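Long-range contact in alpha-L-rhamnosidase (Klebsiella oxytoca, PDB 4XHC), which hydrolyses terminal alpha-L-rhamnose residues from rhamnosides as a two-domain glycoside hydrolase of family GH78: residues Tyr103-Ala114 / Arg188-Val199. Sequence-based numbering, arbitrary orientation.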
# COMPACT_ATOMS: atom_id res chain seq x y z
N TYR A 103 -1.29 15.96 15.16
CA TYR A 103 -0.02 15.26 15.36
C TYR A 103 0.74 15.06 14.04
O TYR A 103 0.15 14.96 12.97
CB TYR A 103 -0.24 13.90 16.03
CG TYR A 103 -0.78 13.99 17.44
CD1 TYR A 103 0.07 14.24 18.52
CD2 TYR A 103 -2.13 13.81 17.70
CE1 TYR A 103 -0.43 14.31 19.81
CE2 TYR A 103 -2.63 13.87 18.99
CZ TYR A 103 -1.78 14.13 20.05
OH TYR A 103 -2.29 14.19 21.32
N VAL A 104 2.06 15.01 14.16
CA VAL A 104 2.95 14.70 13.05
C VAL A 104 3.76 13.52 13.50
O VAL A 104 4.47 13.61 14.50
CB VAL A 104 3.93 15.85 12.79
CG1 VAL A 104 4.82 15.52 11.60
CG2 VAL A 104 3.17 17.14 12.58
N GLY A 105 3.69 12.41 12.78
CA GLY A 105 4.44 11.25 13.20
C GLY A 105 4.09 9.93 12.56
O GLY A 105 3.56 9.87 11.46
N TYR A 106 4.39 8.85 13.28
CA TYR A 106 4.34 7.52 12.73
C TYR A 106 3.28 6.69 13.44
O TYR A 106 3.20 6.72 14.67
CB TYR A 106 5.72 6.89 12.85
CG TYR A 106 6.77 7.71 12.11
CD1 TYR A 106 7.48 8.73 12.75
CD2 TYR A 106 7.01 7.50 10.75
CE1 TYR A 106 8.41 9.50 12.07
CE2 TYR A 106 7.95 8.25 10.06
CZ TYR A 106 8.65 9.25 10.72
OH TYR A 106 9.57 10.00 10.03
N LEU A 107 2.46 5.99 12.67
CA LEU A 107 1.37 5.15 13.22
C LEU A 107 1.84 3.74 13.63
O LEU A 107 2.58 3.08 12.90
CB LEU A 107 0.25 5.04 12.19
CG LEU A 107 -1.08 4.45 12.69
CD1 LEU A 107 -1.79 5.39 13.64
CD2 LEU A 107 -1.99 4.12 11.52
N HIS A 108 1.40 3.30 14.81
CA HIS A 108 1.68 1.96 15.34
C HIS A 108 0.35 1.35 15.76
O HIS A 108 -0.43 2.03 16.41
CB HIS A 108 2.63 2.06 16.55
CG HIS A 108 2.86 0.76 17.27
ND1 HIS A 108 2.65 0.62 18.63
CD2 HIS A 108 3.32 -0.44 16.85
CE1 HIS A 108 2.95 -0.61 19.00
NE2 HIS A 108 3.36 -1.27 17.94
N PHE A 109 0.08 0.11 15.37
CA PHE A 109 -1.09 -0.62 15.91
C PHE A 109 -0.89 -2.13 15.95
O PHE A 109 -0.05 -2.68 15.24
CB PHE A 109 -2.37 -0.27 15.14
CG PHE A 109 -2.37 -0.71 13.71
CD1 PHE A 109 -2.65 -2.03 13.38
CD2 PHE A 109 -2.10 0.19 12.69
CE1 PHE A 109 -2.65 -2.45 12.06
CE2 PHE A 109 -2.09 -0.22 11.37
CZ PHE A 109 -2.37 -1.54 11.06
N LEU A 110 -1.65 -2.79 16.82
CA LEU A 110 -1.67 -4.25 16.89
C LEU A 110 -3.05 -4.72 16.53
O LEU A 110 -4.04 -4.08 16.90
CB LEU A 110 -1.36 -4.75 18.31
CG LEU A 110 -0.05 -4.38 19.03
CD1 LEU A 110 0.09 -5.27 20.26
CD2 LEU A 110 1.16 -4.52 18.13
N CYS A 111 -3.14 -5.84 15.83
CA CYS A 111 -4.44 -6.45 15.56
C CYS A 111 -4.33 -7.97 15.44
O CYS A 111 -3.25 -8.50 15.21
CB CYS A 111 -5.08 -5.84 14.31
SG CYS A 111 -4.22 -6.15 12.75
N GLN A 112 -5.47 -8.64 15.59
CA GLN A 112 -5.52 -10.09 15.69
C GLN A 112 -6.84 -10.68 15.19
O GLN A 112 -7.83 -9.97 15.02
CB GLN A 112 -5.33 -10.51 17.15
CG GLN A 112 -6.37 -9.94 18.09
CD GLN A 112 -6.08 -10.26 19.54
OE1 GLN A 112 -4.97 -10.07 20.01
NE2 GLN A 112 -7.09 -10.73 20.25
N SER A 113 -6.83 -11.98 14.97
CA SER A 113 -7.97 -12.71 14.42
C SER A 113 -9.02 -13.01 15.48
O SER A 113 -8.70 -13.08 16.66
CB SER A 113 -7.48 -14.01 13.75
OG SER A 113 -8.43 -15.05 13.82
N ALA A 114 -10.27 -13.17 15.05
CA ALA A 114 -11.35 -13.76 15.88
C ALA A 114 -12.21 -14.70 15.02
O ALA A 114 -12.45 -14.43 13.83
CB ALA A 114 -12.21 -12.68 16.51
N ARG A 188 -12.98 -12.64 11.66
CA ARG A 188 -13.12 -11.21 11.87
C ARG A 188 -11.83 -10.62 12.42
O ARG A 188 -11.02 -11.32 13.01
CB ARG A 188 -14.27 -10.93 12.83
CG ARG A 188 -15.63 -11.30 12.25
CD ARG A 188 -16.70 -11.37 13.33
NE ARG A 188 -16.36 -12.34 14.38
CZ ARG A 188 -16.45 -13.67 14.27
NH1 ARG A 188 -16.87 -14.24 13.14
NH2 ARG A 188 -16.12 -14.44 15.30
N LEU A 189 -11.67 -9.32 12.24
CA LEU A 189 -10.48 -8.61 12.66
C LEU A 189 -10.76 -7.78 13.91
O LEU A 189 -11.85 -7.23 14.08
CB LEU A 189 -10.00 -7.72 11.52
CG LEU A 189 -8.57 -7.23 11.66
CD1 LEU A 189 -7.57 -8.37 11.53
CD2 LEU A 189 -8.28 -6.15 10.63
N GLN A 190 -9.76 -7.66 14.78
CA GLN A 190 -9.92 -7.05 16.09
C GLN A 190 -8.66 -6.28 16.46
O GLN A 190 -7.60 -6.88 16.62
CB GLN A 190 -10.20 -8.16 17.11
CG GLN A 190 -10.39 -7.72 18.55
CD GLN A 190 -10.86 -8.86 19.44
OE1 GLN A 190 -10.56 -10.05 19.21
NE2 GLN A 190 -11.59 -8.52 20.48
N PHE A 191 -8.76 -4.96 16.60
CA PHE A 191 -7.62 -4.12 16.98
C PHE A 191 -7.48 -4.09 18.49
O PHE A 191 -8.48 -4.01 19.19
CB PHE A 191 -7.82 -2.70 16.46
CG PHE A 191 -7.78 -2.60 14.97
CD1 PHE A 191 -8.91 -2.85 14.22
CD2 PHE A 191 -6.60 -2.28 14.32
CE1 PHE A 191 -8.86 -2.77 12.84
CE2 PHE A 191 -6.55 -2.19 12.95
CZ PHE A 191 -7.68 -2.44 12.21
N THR A 192 -6.26 -4.19 18.99
CA THR A 192 -6.03 -4.18 20.44
C THR A 192 -5.25 -2.95 20.93
O THR A 192 -5.22 -2.68 22.12
CB THR A 192 -5.32 -5.47 20.94
OG1 THR A 192 -3.95 -5.48 20.51
CG2 THR A 192 -6.03 -6.72 20.43
N GLN A 193 -4.61 -2.22 20.02
CA GLN A 193 -3.88 -1.02 20.42
C GLN A 193 -3.62 -0.15 19.22
O GLN A 193 -3.30 -0.65 18.15
CB GLN A 193 -2.54 -1.39 21.06
CG GLN A 193 -1.56 -0.22 21.16
CD GLN A 193 -0.34 -0.55 22.00
OE1 GLN A 193 -0.03 -1.72 22.27
NE2 GLN A 193 0.36 0.50 22.43
N ILE A 194 -3.77 1.16 19.40
CA ILE A 194 -3.45 2.11 18.35
C ILE A 194 -2.80 3.34 18.97
O ILE A 194 -3.32 3.88 19.94
CB ILE A 194 -4.71 2.56 17.58
CG1 ILE A 194 -5.48 1.34 17.06
CG2 ILE A 194 -4.32 3.50 16.44
CD1 ILE A 194 -6.65 1.67 16.16
N GLU A 195 -1.68 3.77 18.41
CA GLU A 195 -1.01 4.97 18.89
C GLU A 195 -0.26 5.67 17.77
O GLU A 195 0.03 5.07 16.74
CB GLU A 195 -0.08 4.66 20.06
CG GLU A 195 1.12 3.78 19.73
CD GLU A 195 2.02 3.50 20.93
OE1 GLU A 195 1.63 3.81 22.08
OE2 GLU A 195 3.14 2.98 20.72
N VAL A 196 0.03 6.95 17.99
CA VAL A 196 0.89 7.74 17.10
C VAL A 196 2.17 8.13 17.83
O VAL A 196 2.12 8.56 18.99
CB VAL A 196 0.18 9.00 16.54
CG1 VAL A 196 -0.17 10.00 17.63
CG2 VAL A 196 1.03 9.66 15.48
N ASN A 197 3.30 7.91 17.17
CA ASN A 197 4.61 8.34 17.68
C ASN A 197 4.94 9.72 17.09
O ASN A 197 5.38 9.82 15.95
CB ASN A 197 5.70 7.33 17.30
CG ASN A 197 5.65 6.06 18.13
OD1 ASN A 197 5.09 5.05 17.71
ND2 ASN A 197 6.26 6.11 19.30
N ALA A 198 4.72 10.77 17.87
CA ALA A 198 4.84 12.15 17.37
C ALA A 198 6.27 12.67 17.43
O ALA A 198 7.01 12.39 18.37
CB ALA A 198 3.92 13.08 18.15
N VAL A 199 6.65 13.45 16.42
CA VAL A 199 8.02 13.96 16.31
C VAL A 199 8.05 15.47 16.16
O VAL A 199 7.13 16.07 15.63
CB VAL A 199 8.79 13.32 15.12
CG1 VAL A 199 9.06 11.85 15.38
CG2 VAL A 199 8.06 13.53 13.79
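F191 turns its ring edge toward the face of F109 in an offset edge-to-face pair, planes at 64° and centroids 5.7 Å apart. With chi1 at 66°, F109 CG sits between its backbone N and carbonyl carbon, and F109 CD1 comes 3.9 Å from F191 CE2, at the edge of the F191 ring. C111 CB covers one face of the F191 ring, while C111 SG approaches that ring obliquely and reaches L189 CD1 at 4.2 Å. On the sheet face carrying F109, C111 and F191, L107 CD1 meets I194 CG2, and L107 and L189 reach strand 122-129 in the second sheet of the beta-sandwich-like N-terminal domain. Strands 106-114 and 188-199 are antiparallel neighbours in a four-stranded sheet, and a classic beta bulge, T192 and Q193 opposite L110, shifts the register by one. On the opposite sheet face H108 and E195 run out alongside each other, ring and carboxylate planes 51° apart. H108 ND1 gives E195 OE2 a bent hydrogen bond of 3.2 Å from above the carboxylate plane, and H108 NE2 bonds E164, gripping the ring at both nitrogens. Further along, the amides of Q112 and Q190 stand nearly perpendicular, and T192 CG2 packs 3.5 Å from Q112 OE1. Before the corner at G105, the Y103 ring takes V196 CG1 over one face, 4.0 Å from Y103 CG, and A198 CB touches Y103 CD1.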